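PDB 7P18: 3-oxosteroid 1-dehydrogenase from Sterolibacterium denitrificans, which probably catalyses the FAD-dependent 1,2-dehydrogenation of 3-oxosteroids to 3-oxo-Delta(1)-steroids, passing the electrons to an acceptor. Local coordinates for residues Pro226-Thr238 and Gly248-Leu260. Residues are numbered along the deposited sequence; the frame is centred on the assembly and turned at random.
Sequences PLWLNTPFESLIT and GIVVKRNGQTLQL. With FAD (flavin-adenine dinucleotide), chain C.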
loop_
_atom_site.group_PDB
_atom_site.type_symbol
_atom_site.label_atom_id
_atom_site.label_comp_id
_atom_site.label_asym_id
_atom_site.label_seq_id
_atom_site.Cartn_x
_atom_site.Cartn_y
_atom_site.Cartn_z
ATOM N N PRO A 226 1.493 0.603 26.368
ATOM C CA PRO A 226 1.981 -0.762 26.193
ATOM C C PRO A 226 1.572 -1.322 24.829
ATOM O O PRO A 226 0.454 -1.072 24.374
ATOM C CB PRO A 226 1.352 -1.541 27.354
ATOM C CG PRO A 226 0.125 -0.711 27.744
ATOM C CD PRO A 226 0.530 0.715 27.466
ATOM N N LEU A 227 2.482 -2.084 24.235
ATOM C CA LEU A 227 2.249 -2.839 22.994
ATOM C C LEU A 227 2.678 -4.294 23.225
ATOM O O LEU A 227 3.865 -4.524 23.355
ATOM C CB LEU A 227 3.069 -2.189 21.888
ATOM C CG LEU A 227 2.668 -2.595 20.466
ATOM C CD1 LEU A 227 3.143 -1.577 19.450
ATOM C CD2 LEU A 227 3.202 -3.966 20.095
ATOM N N TRP A 228 1.737 -5.216 23.271
ATOM C CA TRP A 228 2.042 -6.649 23.508
ATOM C C TRP A 228 2.238 -7.361 22.171
ATOM O O TRP A 228 1.251 -7.535 21.442
ATOM C CB TRP A 228 0.959 -7.327 24.344
ATOM C CG TRP A 228 0.843 -6.801 25.742
ATOM C CD1 TRP A 228 1.636 -5.871 26.353
ATOM C CD2 TRP A 228 -0.146 -7.185 26.709
ATOM N NE1 TRP A 228 1.168 -5.612 27.617
ATOM C CE2 TRP A 228 0.084 -6.404 27.865
ATOM C CE3 TRP A 228 -1.236 -8.059 26.694
ATOM C CZ2 TRP A 228 -0.702 -6.529 29.008
ATOM C CZ3 TRP A 228 -2.024 -8.168 27.814
ATOM C CH2 TRP A 228 -1.763 -7.402 28.951
ATOM N N LEU A 229 3.468 -7.793 21.898
ATOM C CA LEU A 229 3.805 -8.613 20.701
ATOM C C LEU A 229 3.425 -10.071 20.976
ATOM O O LEU A 229 3.210 -10.416 22.142
ATOM C CB LEU A 229 5.291 -8.463 20.377
ATOM C CG LEU A 229 5.734 -7.048 20.000
ATOM C CD1 LEU A 229 7.238 -6.913 19.983
ATOM C CD2 LEU A 229 5.193 -6.664 18.627
ATOM N N ASN A 230 3.282 -10.863 19.922
ATOM C CA ASN A 230 3.038 -12.321 20.023
ATOM C C ASN A 230 1.745 -12.542 20.795
ATOM O O ASN A 230 1.670 -13.555 21.528
ATOM C CB ASN A 230 4.234 -12.994 20.700
ATOM C CG ASN A 230 5.533 -12.676 20.009
ATOM O OD1 ASN A 230 6.436 -12.081 20.597
ATOM N ND2 ASN A 230 5.608 -13.044 18.755
ATOM N N THR A 231 0.775 -11.625 20.648
ATOM C CA THR A 231 -0.479 -11.609 21.444
ATOM C C THR A 231 -1.661 -11.449 20.500
ATOM O O THR A 231 -2.256 -10.377 20.418
ATOM C CB THR A 231 -0.439 -10.519 22.527
ATOM O OG1 THR A 231 0.694 -10.750 23.363
ATOM C CG2 THR A 231 -1.680 -10.510 23.390
ATOM N N PRO A 232 -2.022 -12.501 19.750
ATOM C CA PRO A 232 -3.133 -12.431 18.814
ATOM C C PRO A 232 -4.500 -12.306 19.496
ATOM O O PRO A 232 -4.809 -13.062 20.428
ATOM C CB PRO A 232 -3.074 -13.761 18.052
ATOM C CG PRO A 232 -2.329 -14.696 18.988
ATOM C CD PRO A 232 -1.359 -13.820 19.730
ATOM N N PHE A 233 -5.313 -11.383 18.986
ATOM C CA PHE A 233 -6.771 -11.401 19.179
ATOM C C PHE A 233 -7.319 -12.746 18.732
ATOM O O PHE A 233 -6.936 -13.241 17.642
ATOM C CB PHE A 233 -7.408 -10.236 18.410
ATOM C CG PHE A 233 -8.894 -10.347 18.263
ATOM C CD1 PHE A 233 -9.431 -11.116 17.254
ATOM C CD2 PHE A 233 -9.750 -9.634 19.100
ATOM C CE1 PHE A 233 -10.799 -11.204 17.095
ATOM C CE2 PHE A 233 -11.116 -9.717 18.925
ATOM C CZ PHE A 233 -11.635 -10.507 17.937
ATOM N N GLU A 234 -8.275 -13.276 19.497
ATOM C CA GLU A 234 -9.077 -14.462 19.130
ATOM C C GLU A 234 -10.566 -14.169 19.029
ATOM O O GLU A 234 -11.215 -14.730 18.150
ATOM C CB GLU A 234 -9.000 -15.514 20.242
ATOM C CG GLU A 234 -7.677 -16.186 20.372
ATOM C CD GLU A 234 -7.744 -17.490 21.156
ATOM O OE1 GLU A 234 -8.846 -17.844 21.747
ATOM O OE2 GLU A 234 -6.695 -18.144 21.159
ATOM N N SER A 235 -11.132 -13.404 19.957
ATOM C CA SER A 235 -12.602 -13.225 19.978
ATOM C C SER A 235 -12.995 -11.956 20.744
ATOM O O SER A 235 -12.200 -11.392 21.472
ATOM C CB SER A 235 -13.278 -14.463 20.526
ATOM O OG SER A 235 -12.895 -14.650 21.874
ATOM N N LEU A 236 -14.221 -11.530 20.544
ATOM C CA LEU A 236 -14.802 -10.351 21.227
ATOM C C LEU A 236 -15.529 -10.829 22.497
ATOM O O LEU A 236 -16.127 -11.923 22.466
ATOM C CB LEU A 236 -15.785 -9.702 20.245
ATOM C CG LEU A 236 -15.151 -9.016 19.027
ATOM C CD1 LEU A 236 -16.198 -8.703 17.957
ATOM C CD2 LEU A 236 -14.444 -7.773 19.452
ATOM N N ILE A 237 -15.476 -10.034 23.554
ATOM C CA ILE A 237 -16.352 -10.199 24.756
ATOM C C ILE A 237 -17.548 -9.247 24.581
ATOM O O ILE A 237 -17.335 -8.078 24.285
ATOM C CB ILE A 237 -15.541 -9.950 26.041
ATOM C CG1 ILE A 237 -14.342 -10.911 26.096
ATOM C CG2 ILE A 237 -16.432 -10.051 27.274
ATOM C CD1 ILE A 237 -13.319 -10.600 27.159
ATOM N N THR A 238 -18.774 -9.746 24.717
ATOM C CA THR A 238 -19.998 -8.911 24.645
ATOM C C THR A 238 -20.876 -9.066 25.901
ATOM O O THR A 238 -20.720 -10.036 26.625
ATOM C CB THR A 238 -20.815 -9.241 23.399
ATOM O OG1 THR A 238 -21.276 -10.575 23.552
ATOM C CG2 THR A 238 -20.016 -9.103 22.114
ATOM N N GLY A 248 -14.757 -6.055 25.689
ATOM C CA GLY A 248 -13.370 -6.527 25.746
ATOM C C GLY A 248 -13.032 -7.515 24.648
ATOM O O GLY A 248 -13.832 -7.703 23.723
ATOM N N ILE A 249 -11.876 -8.164 24.782
ATOM C CA ILE A 249 -11.420 -9.204 23.829
ATOM C C ILE A 249 -10.808 -10.363 24.613
ATOM O O ILE A 249 -10.337 -10.138 25.722
ATOM C CB ILE A 249 -10.396 -8.623 22.836
ATOM C CG1 ILE A 249 -9.111 -8.160 23.520
ATOM C CG2 ILE A 249 -11.039 -7.507 22.024
ATOM C CD1 ILE A 249 -7.983 -7.775 22.573
ATOM N N VAL A 250 -10.758 -11.522 23.977
ATOM C CA VAL A 250 -9.861 -12.651 24.375
ATOM C C VAL A 250 -8.641 -12.634 23.452
ATOM O O VAL A 250 -8.830 -12.627 22.214
ATOM C CB VAL A 250 -10.588 -13.998 24.257
ATOM C CG1 VAL A 250 -9.694 -15.131 24.757
ATOM C CG2 VAL A 250 -11.944 -13.971 24.976
ATOM N N VAL A 251 -7.452 -12.665 24.039
ATOM C CA VAL A 251 -6.174 -12.891 23.320
ATOM C C VAL A 251 -5.529 -14.199 23.802
ATOM O O VAL A 251 -5.973 -14.786 24.813
ATOM C CB VAL A 251 -5.206 -11.717 23.499
ATOM C CG1 VAL A 251 -5.818 -10.433 22.937
ATOM C CG2 VAL A 251 -4.765 -11.548 24.963
ATOM N N LYS A 252 -4.531 -14.640 23.053
ATOM C CA LYS A 252 -3.596 -15.738 23.417
ATOM C C LYS A 252 -2.264 -15.075 23.756
ATOM O O LYS A 252 -1.648 -14.506 22.869
ATOM C CB LYS A 252 -3.530 -16.742 22.270
ATOM C CG LYS A 252 -2.893 -18.077 22.611
ATOM C CD LYS A 252 -2.687 -18.976 21.396
ATOM C CE LYS A 252 -1.341 -19.679 21.407
ATOM N NZ LYS A 252 -1.440 -21.012 20.773
ATOM N N ARG A 253 -1.894 -15.064 25.037
ATOM C CA ARG A 253 -0.752 -14.291 25.594
ATOM C C ARG A 253 0.126 -15.262 26.380
ATOM O O ARG A 253 -0.414 -15.924 27.284
ATOM C CB ARG A 253 -1.303 -13.169 26.476
ATOM C CG ARG A 253 -0.298 -12.494 27.393
ATOM C CD ARG A 253 0.707 -11.666 26.656
ATOM N NE ARG A 253 1.236 -10.598 27.477
ATOM C CZ ARG A 253 2.233 -9.804 27.111
ATOM N NH1 ARG A 253 2.797 -9.965 25.929
ATOM N NH2 ARG A 253 2.684 -8.869 27.932
ATOM N N ASN A 254 1.417 -15.361 26.043
ATOM C CA ASN A 254 2.331 -16.377 26.635
ATOM C C ASN A 254 1.708 -17.766 26.462
ATOM O O ASN A 254 1.878 -18.598 27.361
ATOM C CB ASN A 254 2.627 -16.101 28.117
ATOM C CG ASN A 254 3.308 -14.766 28.332
ATOM O OD1 ASN A 254 2.840 -13.932 29.108
ATOM N ND2 ASN A 254 4.399 -14.543 27.620
ATOM N N GLY A 255 0.989 -17.985 25.362
ATOM C CA GLY A 255 0.622 -19.333 24.890
ATOM C C GLY A 255 -0.740 -19.806 25.357
ATOM O O GLY A 255 -1.040 -20.957 25.052
ATOM N N GLN A 256 -1.546 -18.974 26.040
ATOM C CA GLN A 256 -2.909 -19.359 26.546
ATOM C C GLN A 256 -3.903 -18.176 26.596
ATOM O O GLN A 256 -3.448 -17.022 26.594
ATOM C CB GLN A 256 -2.768 -19.854 27.976
ATOM C CG GLN A 256 -2.222 -18.770 28.894
ATOM C CD GLN A 256 -1.811 -19.321 30.235
ATOM O OE1 GLN A 256 -1.501 -20.514 30.377
ATOM N NE2 GLN A 256 -1.795 -18.428 31.217
ATOM N N THR A 257 -5.193 -18.439 26.781
ATOM C CA THR A 257 -6.248 -17.399 26.651
ATOM C C THR A 257 -6.206 -16.466 27.855
ATOM O O THR A 257 -5.933 -16.899 28.987
ATOM C CB THR A 257 -7.627 -18.000 26.400
ATOM O OG1 THR A 257 -7.898 -18.793 27.541
ATOM C CG2 THR A 257 -7.680 -18.809 25.121
ATOM N N LEU A 258 -6.444 -15.183 27.582
ATOM C CA LEU A 258 -6.469 -14.096 28.584
ATOM C C LEU A 258 -7.611 -13.146 28.220
ATOM O O LEU A 258 -7.717 -12.762 27.003
ATOM C CB LEU A 258 -5.111 -13.398 28.591
ATOM C CG LEU A 258 -4.998 -12.204 29.530
ATOM C CD1 LEU A 258 -5.253 -12.615 30.978
ATOM C CD2 LEU A 258 -3.640 -11.552 29.388
ATOM N N GLN A 259 -8.468 -12.837 29.196
ATOM C CA GLN A 259 -9.651 -11.955 29.013
ATOM C C GLN A 259 -9.216 -10.541 29.327
ATOM O O GLN A 259 -8.689 -10.329 30.392
ATOM C CB GLN A 259 -10.850 -12.340 29.888
ATOM C CG GLN A 259 -11.324 -13.761 29.637
ATOM C CD GLN A 259 -12.824 -13.838 29.504
ATOM O OE1 GLN A 259 -13.569 -13.202 30.253
ATOM N NE2 GLN A 259 -13.275 -14.595 28.515
ATOM N N LEU A 260 -9.424 -9.606 28.391
ATOM C CA LEU A 260 -9.045 -8.189 28.563
ATOM C C LEU A 260 -10.311 -7.339 28.509
ATOM O O LEU A 260 -11.136 -7.585 27.639
ATOM C CB LEU A 260 -8.075 -7.808 27.438
ATOM C CG LEU A 260 -6.743 -8.559 27.424
ATOM C CD1 LEU A 260 -5.890 -8.102 26.255
ATOM C CD2 LEU A 260 -5.975 -8.325 28.715
HETATM P PA FAD C . -1.423 -3.560 8.596
HETATM O O1A FAD C . -0.525 -2.402 8.346
HETATM O O2A FAD C . -1.004 -4.799 7.849
HETATM O O5B FAD C . -1.434 -3.819 10.158
HETATM C C5B FAD C . -2.262 -4.891 10.683
HETATM C C4B FAD C . -1.547 -5.500 11.851
HETATM O O4B FAD C . -2.485 -6.324 12.595
HETATM C C3B FAD C . -0.352 -6.412 11.503
HETATM O O3B FAD C . 0.803 -6.056 12.255
HETATM C C2B FAD C . -0.866 -7.815 11.838
HETATM O O2B FAD C . 0.179 -8.736 12.120
HETATM C C1B FAD C . -1.855 -7.522 12.966
HETATM N N9A FAD C . -2.859 -8.563 13.189
HETATM C C8A FAD C . -3.456 -9.392 12.281
HETATM N N7A FAD C . -4.250 -10.292 12.855
HETATM C C5A FAD C . -4.195 -9.992 14.210
HETATM C C6A FAD C . -4.814 -10.564 15.342
HETATM N N6A FAD C . -5.600 -11.647 15.305
HETATM N N1A FAD C . -4.533 -10.016 16.544
HETATM C C2A FAD C . -3.713 -8.963 16.589
HETATM N N3A FAD C . -3.014 -8.386 15.605
HETATM C C4A FAD C . -3.332 -8.942 14.422
HETATM N N1 FAD C . -0.861 2.240 0.986
HETATM C C2 FAD C . -0.853 3.592 1.030
HETATM O O2 FAD C . -1.894 4.229 1.274
HETATM N N3 FAD C . 0.270 4.293 0.846
HETATM C C4 FAD C . 1.417 3.725 0.331
HETATM O O4 FAD C . 2.438 4.404 0.291
HETATM C C4X FAD C . 1.458 2.308 0.232
HETATM N N5 FAD C . 2.553 1.719 -0.220
HETATM C C5X FAD C . 2.579 0.344 -0.227
HETATM C C6 FAD C . 3.769 -0.314 -0.614
HETATM C C7 FAD C . 3.903 -1.693 -0.512
HETATM C C7M FAD C . 5.198 -2.375 -0.903
HETATM C C8 FAD C . 2.847 -2.440 0.040
HETATM C C8M FAD C . 2.974 -3.946 0.191
HETATM C C9 FAD C . 1.651 -1.820 0.342
HETATM C C9A FAD C . 1.501 -0.421 0.271
HETATM N N10 FAD C . 0.305 0.239 0.592
HETATM C C10 FAD C . 0.250 1.627 0.613
HETATM C "C1'" FAD C . -0.827 -0.497 1.167
HETATM C "C2'" FAD C . -0.778 -0.401 2.708
HETATM O "O2'" FAD C . 0.478 -0.815 3.244
HETATM C "C3'" FAD C . -1.905 -1.194 3.392
HETATM O "O3'" FAD C . -3.138 -1.086 2.677
HETATM C "C4'" FAD C . -2.060 -0.769 4.837
HETATM O "O4'" FAD C . -0.789 -0.881 5.463
HETATM C "C5'" FAD C . -3.091 -1.563 5.609
HETATM O "O5'" FAD C . -3.021 -1.095 6.969
HETATM P P FAD C . -3.784 -1.877 8.123
HETATM O O1P FAD C . -3.434 -1.105 9.322
HETATM O O2P FAD C . -5.167 -2.202 7.775
HETATM O O3P FAD C . -2.969 -3.294 8.204
#
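W228 and R253 open the contact with a cation-pi stack: the guanidinium lies flat over one face of the indole, planes 5° apart, with R253 NH2 3.5 Å from W228 CD2. A single bend at chi2 (69°) in an otherwise extended arginine chain lays the guanidinium there. At the six-membered ring, W228 CZ3 meets the methyls L258 CD2 and L260 CD2. T231 makes a junction: its hydroxyl donates to L229 O and receives a weak bond from R253 NH1. With OG1 beside the backbone N (chi1 -58°), T231 CG2 stands anti to that N and packs on V251 CG2. The first backbone bond of the ladder, K252 N to P232 O at 3.1 Å, flanks the non-hydrogen-bonded pair F233-V251. F233 turns its backbone toward the cofactor, F233 N donating to N1A of FAD (2.9 Å) and F233 O accepting from N6A (3.1 Å), so two backbone bonds hold the adenine; the phenyl ring meets I249 CG2 near its own plane. A classic bulge follows. V250 O receives E234 N at 2.8 Å and, more weakly, S235 N at 3.3 Å, and beyond it the register has moved by one residue. In the hydrogen-bonded pair S235-V250, V250 N returns a bond to S235 O (2.9 Å), and S235 OG lies against V250 CG2. I237 lays CG1 on that same methyl and CD1 over the backbone of I249, while I237 N bonds to G248 O (2.9 Å) in the next hydrogen-bonded pair. Strands 233-239 and 245-253 thus form a bulged beta hairpin, within a four-stranded mixed sheet that strand 256-262 extends, beside the parallel Rossmann-type sheet to which strand 227-228 belongs; P232 and F233, at the hairpin's start, contribute to the adenine end of the FAD site.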